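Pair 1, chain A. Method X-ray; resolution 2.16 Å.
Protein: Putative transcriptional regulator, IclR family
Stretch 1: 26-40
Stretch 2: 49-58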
# COMPACT_ATOMS: atom_id res chain seq x y z
N LEU A 26 2.89 -8.10 -0.88
CA LEU A 26 3.26 -7.43 -2.07
C LEU A 26 1.98 -7.23 -2.90
O LEU A 26 1.27 -8.20 -3.22
CB LEU A 26 4.29 -8.26 -2.87
CG LEU A 26 4.84 -7.61 -4.16
CD1 LEU A 26 5.84 -6.48 -3.82
CD2 LEU A 26 5.51 -8.62 -5.10
N MSE A 27 1.69 -5.97 -3.22
CA MSE A 27 0.52 -5.62 -4.01
C MSE A 27 0.93 -5.23 -5.44
O MSE A 27 2.01 -4.65 -5.67
CB MSE A 27 -0.23 -4.46 -3.36
CG MSE A 27 -0.33 -4.53 -1.87
SE MSE A 27 -1.30 -6.14 -1.26
CE MSE A 27 -3.09 -5.62 -1.77
N VAL A 28 0.05 -5.56 -6.39
CA VAL A 28 0.14 -5.03 -7.75
C VAL A 28 -1.15 -4.30 -8.15
O VAL A 28 -2.21 -4.53 -7.58
CB VAL A 28 0.51 -6.10 -8.80
CG1 VAL A 28 1.89 -6.72 -8.49
CG2 VAL A 28 -0.62 -7.16 -8.92
N TRP A 29 -1.01 -3.43 -9.15
CA TRP A 29 -2.07 -2.55 -9.60
C TRP A 29 -2.53 -3.03 -10.95
O TRP A 29 -1.69 -3.25 -11.83
CB TRP A 29 -1.48 -1.15 -9.75
CG TRP A 29 -2.46 -0.04 -10.07
CD1 TRP A 29 -2.40 0.81 -11.14
CD2 TRP A 29 -3.60 0.35 -9.30
NE1 TRP A 29 -3.45 1.70 -11.09
CE2 TRP A 29 -4.20 1.44 -9.97
CE3 TRP A 29 -4.17 -0.12 -8.11
CZ2 TRP A 29 -5.34 2.07 -9.49
CZ3 TRP A 29 -5.31 0.52 -7.63
CH2 TRP A 29 -5.87 1.61 -8.31
N ASN A 30 -3.82 -3.22 -11.12
CA ASN A 30 -4.37 -3.47 -12.47
C ASN A 30 -5.09 -2.28 -13.11
O ASN A 30 -5.74 -2.41 -14.16
CB ASN A 30 -5.28 -4.71 -12.50
CG ASN A 30 -6.49 -4.57 -11.64
OD1 ASN A 30 -6.86 -3.47 -11.25
ND2 ASN A 30 -7.15 -5.68 -11.35
N GLY A 31 -5.01 -1.12 -12.47
CA GLY A 31 -5.61 0.11 -13.02
C GLY A 31 -6.87 0.55 -12.32
O GLY A 31 -7.21 1.72 -12.34
N ASN A 32 -7.59 -0.37 -11.70
CA ASN A 32 -8.70 0.06 -10.86
C ASN A 32 -8.78 -0.70 -9.52
O ASN A 32 -9.77 -0.55 -8.77
CB ASN A 32 -10.02 0.07 -11.67
CG ASN A 32 -10.37 -1.28 -12.25
OD1 ASN A 32 -9.75 -2.30 -11.90
ND2 ASN A 32 -11.33 -1.32 -13.15
N GLU A 33 -7.75 -1.51 -9.23
CA GLU A 33 -7.71 -2.36 -8.04
C GLU A 33 -6.29 -2.70 -7.63
O GLU A 33 -5.41 -2.94 -8.48
CB GLU A 33 -8.36 -3.73 -8.24
CG GLU A 33 -9.78 -3.80 -8.65
CD GLU A 33 -10.12 -5.22 -9.02
OE1 GLU A 33 -9.33 -5.82 -9.79
OE2 GLU A 33 -11.14 -5.75 -8.55
N SER A 34 -6.10 -2.76 -6.33
CA SER A 34 -4.86 -3.24 -5.80
C SER A 34 -5.05 -4.72 -5.43
O SER A 34 -6.07 -5.08 -4.84
CB SER A 34 -4.46 -2.39 -4.61
OG SER A 34 -3.21 -2.81 -4.19
N MSE A 35 -4.10 -5.57 -5.81
CA MSE A 35 -4.25 -7.01 -5.57
C MSE A 35 -3.07 -7.60 -4.84
O MSE A 35 -1.92 -7.30 -5.18
CB MSE A 35 -4.51 -7.78 -6.88
CG MSE A 35 -4.91 -9.24 -6.68
SE MSE A 35 -5.20 -10.14 -8.37
CE MSE A 35 -6.20 -11.71 -7.85
N CYS A 36 -3.36 -8.44 -3.85
CA CYS A 36 -2.31 -9.11 -3.12
C CYS A 36 -1.78 -10.33 -3.90
O CYS A 36 -2.53 -11.26 -4.22
CB CYS A 36 -2.76 -9.49 -1.71
SG CYS A 36 -1.46 -10.44 -0.87
N VAL A 37 -0.50 -10.31 -4.25
CA VAL A 37 0.06 -11.42 -5.05
C VAL A 37 1.09 -12.25 -4.28
O VAL A 37 1.51 -13.29 -4.76
CB VAL A 37 0.71 -10.92 -6.36
CG1 VAL A 37 -0.31 -10.24 -7.24
CG2 VAL A 37 1.97 -10.03 -6.09
N GLU A 38 1.50 -11.77 -3.10
CA GLU A 38 2.45 -12.48 -2.26
C GLU A 38 2.33 -11.92 -0.85
O GLU A 38 2.34 -10.70 -0.66
CB GLU A 38 3.88 -12.30 -2.78
CG GLU A 38 4.87 -13.33 -2.26
CD GLU A 38 6.15 -13.34 -3.10
OE1 GLU A 38 6.40 -14.39 -3.74
OE2 GLU A 38 6.89 -12.31 -3.14
N GLN A 39 2.23 -12.80 0.15
CA GLN A 39 2.10 -12.34 1.53
C GLN A 39 2.62 -13.35 2.57
O GLN A 39 2.68 -14.55 2.31
CB GLN A 39 0.64 -11.93 1.81
CG GLN A 39 -0.34 -13.10 1.90
CD GLN A 39 -0.63 -13.48 3.34
OE1 GLN A 39 -0.07 -14.44 3.85
NE2 GLN A 39 -1.51 -12.72 4.01
N ILE A 40 3.01 -12.82 3.73
CA ILE A 40 3.45 -13.62 4.88
C ILE A 40 2.47 -13.31 5.99
O ILE A 40 2.26 -12.16 6.30
CB ILE A 40 4.83 -13.17 5.40
CG1 ILE A 40 5.83 -12.92 4.27
CG2 ILE A 40 5.38 -14.19 6.51
CD1 ILE A 40 6.29 -14.21 3.60
N LEU A 49 -5.72 -10.93 7.18
CA LEU A 49 -5.69 -9.69 6.39
C LEU A 49 -4.82 -9.89 5.16
O LEU A 49 -3.89 -10.72 5.17
CB LEU A 49 -5.21 -8.51 7.24
CG LEU A 49 -5.99 -8.19 8.53
CD1 LEU A 49 -5.25 -7.17 9.39
CD2 LEU A 49 -7.43 -7.71 8.24
N ALA A 50 -5.14 -9.13 4.11
CA ALA A 50 -4.42 -9.20 2.83
C ALA A 50 -4.12 -10.64 2.40
O ALA A 50 -2.96 -10.97 2.11
CB ALA A 50 -3.12 -8.35 2.87
N PRO A 51 -5.16 -11.51 2.36
CA PRO A 51 -4.88 -12.88 1.91
C PRO A 51 -4.58 -12.87 0.39
O PRO A 51 -5.00 -11.94 -0.30
CB PRO A 51 -6.18 -13.64 2.24
CG PRO A 51 -7.27 -12.60 2.12
CD PRO A 51 -6.61 -11.29 2.58
N LEU A 52 -3.82 -13.84 -0.11
CA LEU A 52 -3.50 -13.90 -1.54
C LEU A 52 -4.74 -13.67 -2.40
O LEU A 52 -5.81 -14.24 -2.13
CB LEU A 52 -2.89 -15.28 -1.88
CG LEU A 52 -1.47 -15.43 -1.35
CD1 LEU A 52 -0.93 -16.81 -1.57
CD2 LEU A 52 -0.58 -14.39 -2.03
N GLY A 53 -4.62 -12.84 -3.43
CA GLY A 53 -5.72 -12.63 -4.36
C GLY A 53 -6.73 -11.58 -3.92
O GLY A 53 -7.56 -11.18 -4.71
N ALA A 54 -6.64 -11.10 -2.67
CA ALA A 54 -7.52 -10.07 -2.19
C ALA A 54 -7.34 -8.81 -3.05
O ALA A 54 -6.23 -8.47 -3.50
CB ALA A 54 -7.25 -9.77 -0.71
N ARG A 55 -8.47 -8.18 -3.33
CA ARG A 55 -8.53 -7.02 -4.21
C ARG A 55 -9.13 -5.83 -3.47
O ARG A 55 -10.16 -5.97 -2.81
CB ARG A 55 -9.37 -7.32 -5.45
CG ARG A 55 -8.77 -8.33 -6.45
CD ARG A 55 -9.92 -8.80 -7.39
NE ARG A 55 -9.56 -9.93 -8.26
CZ ARG A 55 -9.03 -9.81 -9.49
NH1 ARG A 55 -8.77 -8.62 -10.02
NH2 ARG A 55 -8.74 -10.90 -10.19
N TYR A 56 -8.49 -4.68 -3.59
CA TYR A 56 -8.89 -3.49 -2.84
C TYR A 56 -9.22 -2.35 -3.82
O TYR A 56 -8.41 -2.04 -4.69
CB TYR A 56 -7.78 -3.08 -1.85
CG TYR A 56 -7.49 -4.16 -0.83
CD1 TYR A 56 -8.19 -4.22 0.38
CD2 TYR A 56 -6.54 -5.16 -1.11
CE1 TYR A 56 -7.95 -5.24 1.31
CE2 TYR A 56 -6.29 -6.19 -0.22
CZ TYR A 56 -7.00 -6.23 0.99
OH TYR A 56 -6.73 -7.25 1.85
N ASN A 57 -10.40 -1.74 -3.68
CA ASN A 57 -10.71 -0.57 -4.53
C ASN A 57 -11.26 0.65 -3.75
O ASN A 57 -11.89 1.54 -4.35
CB ASN A 57 -11.63 -0.93 -5.70
CG ASN A 57 -13.06 -1.11 -5.27
OD1 ASN A 57 -13.32 -1.58 -4.19
ND2 ASN A 57 -13.99 -0.71 -6.12
N GLU A 58 -11.00 0.70 -2.45
CA GLU A 58 -11.35 1.87 -1.63
C GLU A 58 -10.18 2.82 -1.67
O GLU A 58 -9.01 2.45 -1.47
CB GLU A 58 -11.63 1.45 -0.18
CG GLU A 58 -12.88 0.52 -0.10
CD GLU A 58 -13.09 -0.13 1.25
OE1 GLU A 58 -13.75 0.48 2.11
OE2 GLU A 58 -12.62 -1.29 1.46
O HOH W 1 -3.59 -13.40 6.08

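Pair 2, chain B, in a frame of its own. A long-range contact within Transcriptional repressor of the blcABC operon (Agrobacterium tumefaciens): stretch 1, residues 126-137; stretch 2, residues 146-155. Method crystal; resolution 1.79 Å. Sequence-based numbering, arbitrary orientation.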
# COMPACT_ATOMS: atom_id res chain seq x y z
N ARG B 126 -19.77 6.97 5.93
CA ARG B 126 -20.01 7.96 6.98
C ARG B 126 -19.26 9.26 6.71
O ARG B 126 -18.07 9.25 6.40
CB ARG B 126 -19.60 7.43 8.37
CG ARG B 126 -20.01 8.35 9.51
CD ARG B 126 -19.58 7.82 10.89
NE ARG B 126 -18.13 7.66 10.99
CZ ARG B 126 -17.30 8.64 11.31
NH1 ARG B 126 -17.75 9.86 11.54
NH2 ARG B 126 -16.00 8.40 11.37
N GLU B 127 -19.97 10.39 6.80
CA GLU B 127 -19.31 11.69 6.81
C GLU B 127 -19.78 12.44 8.05
O GLU B 127 -20.92 12.91 8.11
CB GLU B 127 -19.62 12.47 5.54
CG GLU B 127 -19.09 11.74 4.30
CD GLU B 127 -19.21 12.54 3.02
OE1 GLU B 127 -19.59 13.74 3.08
OE2 GLU B 127 -18.92 11.96 1.94
N GLY B 128 -18.90 12.53 9.04
CA GLY B 128 -19.26 13.16 10.30
C GLY B 128 -20.37 12.38 10.98
O GLY B 128 -20.25 11.18 11.19
N GLY B 129 -21.46 13.07 11.31
CA GLY B 129 -22.57 12.42 11.99
C GLY B 129 -23.65 11.88 11.08
O GLY B 129 -24.73 11.50 11.56
N GLU B 130 -23.39 11.85 9.77
CA GLU B 130 -24.36 11.37 8.77
C GLU B 130 -23.83 10.16 8.00
O GLU B 130 -22.61 9.97 7.91
CB GLU B 130 -24.69 12.50 7.78
CG GLU B 130 -25.14 13.79 8.45
CD GLU B 130 -25.53 14.88 7.45
OE1 GLU B 130 -24.62 15.49 6.83
OE2 GLU B 130 -26.74 15.13 7.29
N VAL B 131 -24.74 9.35 7.44
CA VAL B 131 -24.33 8.39 6.42
C VAL B 131 -24.82 8.92 5.07
O VAL B 131 -25.83 9.62 5.02
CB VAL B 131 -24.88 6.98 6.66
CG1 VAL B 131 -24.30 6.39 7.96
CG2 VAL B 131 -26.39 6.97 6.71
N VAL B 132 -24.08 8.62 4.01
CA VAL B 132 -24.43 9.04 2.65
C VAL B 132 -24.60 7.79 1.81
O VAL B 132 -23.73 6.91 1.83
CB VAL B 132 -23.32 9.92 2.05
CG1 VAL B 132 -23.67 10.32 0.62
CG2 VAL B 132 -23.10 11.15 2.93
N TYR B 133 -25.73 7.68 1.11
CA TYR B 133 -26.04 6.50 0.30
C TYR B 133 -25.29 6.55 -1.02
O TYR B 133 -25.46 7.47 -1.80
CB TYR B 133 -27.57 6.34 0.12
CG TYR B 133 -28.15 5.97 1.44
CD1 TYR B 133 -28.43 6.95 2.38
CD2 TYR B 133 -28.27 4.64 1.83
CE1 TYR B 133 -28.87 6.63 3.65
CE2 TYR B 133 -28.71 4.30 3.09
CZ TYR B 133 -29.01 5.30 4.00
OH TYR B 133 -29.45 4.98 5.26
N ILE B 134 -24.42 5.57 -1.25
CA ILE B 134 -23.67 5.54 -2.50
C ILE B 134 -24.05 4.39 -3.41
O ILE B 134 -23.65 4.35 -4.58
CB ILE B 134 -22.15 5.53 -2.26
CG1 ILE B 134 -21.71 4.31 -1.46
CG2 ILE B 134 -21.73 6.81 -1.54
CD1 ILE B 134 -20.19 4.09 -1.44
N GLY B 135 -24.80 3.43 -2.88
CA GLY B 135 -25.29 2.32 -3.68
C GLY B 135 -26.61 1.81 -3.13
O GLY B 135 -26.87 1.93 -1.94
N CYS B 136 -27.46 1.28 -4.01
CA CYS B 136 -28.74 0.75 -3.57
C CYS B 136 -29.27 -0.26 -4.57
O CYS B 136 -29.41 0.04 -5.75
CB CYS B 136 -29.76 1.88 -3.39
SG CYS B 136 -31.41 1.32 -2.82
N ARG B 137 -29.56 -1.47 -4.09
CA ARG B 137 -30.20 -2.48 -4.93
C ARG B 137 -31.61 -2.73 -4.41
O ARG B 137 -31.80 -3.25 -3.31
CB ARG B 137 -29.38 -3.78 -5.00
CG ARG B 137 -29.94 -4.78 -6.04
CD ARG B 137 -29.31 -6.16 -5.98
NE ARG B 137 -29.85 -7.07 -4.95
CZ ARG B 137 -31.01 -6.93 -4.31
NH1 ARG B 137 -31.82 -5.92 -4.58
NH2 ARG B 137 -31.36 -7.82 -3.40
N THR B 146 -37.65 5.22 0.88
CA THR B 146 -36.77 4.82 -0.10
C THR B 146 -35.44 5.55 0.09
O THR B 146 -35.31 6.67 0.64
CB THR B 146 -37.33 4.94 -1.54
OG1 THR B 146 -37.09 6.23 -2.05
CG2 THR B 146 -38.81 4.65 -1.61
N PHE B 147 -34.46 4.82 -0.36
CA PHE B 147 -33.13 5.23 -0.38
C PHE B 147 -32.87 5.72 -1.79
O PHE B 147 -33.34 5.13 -2.73
CB PHE B 147 -32.28 4.05 0.01
CG PHE B 147 -32.65 3.49 1.32
CD1 PHE B 147 -32.28 4.11 2.48
CD2 PHE B 147 -33.38 2.35 1.41
CE1 PHE B 147 -32.61 3.60 3.67
CE2 PHE B 147 -33.72 1.85 2.61
CZ PHE B 147 -33.32 2.47 3.75
N ARG B 148 -32.15 6.81 -1.89
CA ARG B 148 -31.75 7.42 -3.16
C ARG B 148 -30.27 7.72 -3.08
O ARG B 148 -29.79 8.15 -2.04
CB ARG B 148 -32.45 8.76 -3.33
CG ARG B 148 -33.96 8.73 -3.36
CD ARG B 148 -34.45 10.14 -3.60
NE ARG B 148 -33.63 11.11 -2.87
CZ ARG B 148 -33.89 11.50 -1.63
NH1 ARG B 148 -34.94 10.99 -1.02
NH2 ARG B 148 -33.11 12.38 -1.00
N ILE B 149 -29.54 7.54 -4.19
CA ILE B 149 -28.10 7.81 -4.18
C ILE B 149 -27.88 9.29 -3.83
O ILE B 149 -28.60 10.17 -4.32
CB ILE B 149 -27.44 7.47 -5.55
CG1 ILE B 149 -27.81 6.05 -5.99
CG2 ILE B 149 -25.92 7.69 -5.50
CD1 ILE B 149 -27.29 4.95 -5.06
N GLY B 150 -26.92 9.56 -2.95
CA GLY B 150 -26.62 10.92 -2.53
C GLY B 150 -27.39 11.42 -1.31
O GLY B 150 -27.06 12.44 -0.71
N MET B 151 -28.44 10.69 -0.95
CA MET B 151 -29.27 11.00 0.22
C MET B 151 -28.46 10.89 1.51
O MET B 151 -27.50 10.12 1.57
CB MET B 151 -30.45 10.04 0.22
CG MET B 151 -31.13 9.82 1.54
SD MET B 151 -32.55 8.77 1.22
CE MET B 151 -32.58 7.80 2.72
N ARG B 152 -28.82 11.69 2.52
CA ARG B 152 -28.17 11.66 3.85
C ARG B 152 -29.15 11.36 4.96
O ARG B 152 -30.29 11.82 4.93
CB ARG B 152 -27.52 13.01 4.17
CG ARG B 152 -26.57 13.49 3.11
CD ARG B 152 -25.83 14.78 3.46
NE ARG B 152 -24.76 14.94 2.48
CZ ARG B 152 -23.47 14.86 2.76
NH1 ARG B 152 -23.05 14.68 4.00
NH2 ARG B 152 -22.58 15.01 1.78
N LEU B 153 -28.70 10.59 5.95
CA LEU B 153 -29.47 10.33 7.17
C LEU B 153 -28.55 10.40 8.39
O LEU B 153 -27.34 10.21 8.25
CB LEU B 153 -30.13 8.95 7.10
CG LEU B 153 -31.35 8.87 6.18
CD1 LEU B 153 -31.89 7.44 6.15
CD2 LEU B 153 -32.42 9.83 6.64
N PRO B 154 -29.10 10.64 9.59
CA PRO B 154 -28.28 10.63 10.81
C PRO B 154 -27.68 9.26 11.08
O PRO B 154 -28.41 8.27 11.16
CB PRO B 154 -29.28 10.99 11.92
CG PRO B 154 -30.41 11.68 11.21
CD PRO B 154 -30.50 11.03 9.85
N ALA B 155 -26.37 9.22 11.22
CA ALA B 155 -25.66 7.97 11.49
C ALA B 155 -26.19 7.21 12.72
O ALA B 155 -26.20 5.98 12.72
CB ALA B 155 -24.17 8.22 11.63

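In both pairs a strand of stretch 1 runs antiparallel to a short strand of stretch 2, which is entered through a type II beta turn (Pro A51 to Ala A54; Arg B148 to Met B151). The central 14 residues superpose with an RMSD of 0.7 Å. The ladder is conserved: Ser A34 N to Tyr A56 O (2.9 Å) and Tyr A56 N to Ser A34 O (2.8 Å) in pair 1 correspond to Val B131 N to Leu B153 O (2.9 Å) and Leu B153 N to Val B131 O (3.2 Å) in pair 2. Next to the turn, Cys A36 N binds Ala A54 O (2.9 Å) and Gly A53 N binds Cys A36 O (2.7 Å), matched by Tyr B133 N to Met B151 O (3.0 Å) and Gly B150 N to Tyr B133 O (2.8 Å). The turn glycines, Gly A53 and Gly B150, also coincide; their positive phi angles (85° and 90°) would jam a CB against the preceding carbonyl oxygen.

One sheet face is solved almost identically. Arg A55 and Arg B152 superpose, each extending past a residue on the neighbouring strand to reach a matched glutamate. In pair 1 Arg A55 NH1 forms a salt bridge with Glu A33 OE1 (2.9 Å), and Met A35 CE, from a selenomethionine, lies over one face of the guanidinium, 3.5 Å from Arg A55 NH2. In pair 2 the shorter Val B132 fills that place, its CG2 3.7 Å from Arg B152 NH1. The hydrogen bond from Arg B152 NH1 to Glu B130 OE1 is weak (3.3 Å), but a second salt bridge joins Arg B152 NH2 to Glu B127 OE1 (3.5 Å). Asn A30, matching Glu B127, instead donates from ND2 to Glu A33 OE1 (2.7 Å), so it supports the acid rather than pairing with the arginine.

The other face distributes its bulk differently. Pair 1 sets small Ser A34 beside Tyr A56, whose CD2 is 3.5 Å from CE of selenomethionine Met A27. Pair 2 has Val B131 beside Leu B153, with CG2 to CB at 4.2 Å, and its large ring sits instead at Tyr B133, the counterpart of Cys A36. Tyr B133 CE2 approaches Phe B147 CD1 (3.6 Å), while its CE1 lies 4.0 Å from Met B151 CE; the matching positions in pair 1 are Ala A50 and Ala A54.

Within the turn, the matched Leu A52 and Ile B149 have sideways CA-to-CB bonds, but the ends of their side chains come nearer stretch 1: Leu A52 CD2 is 3.5 Å from Glu A38 N, and Ile B149 CD1 is 3.6 Å from Gly B135 CA. Just before the turn, Gln A39 NE2 hydrogen-bonds Ala A50 O (3.0 Å), whereas its counterpart Cys B136 makes an apolar contact, SG to Phe B147 CB (4.0 Å).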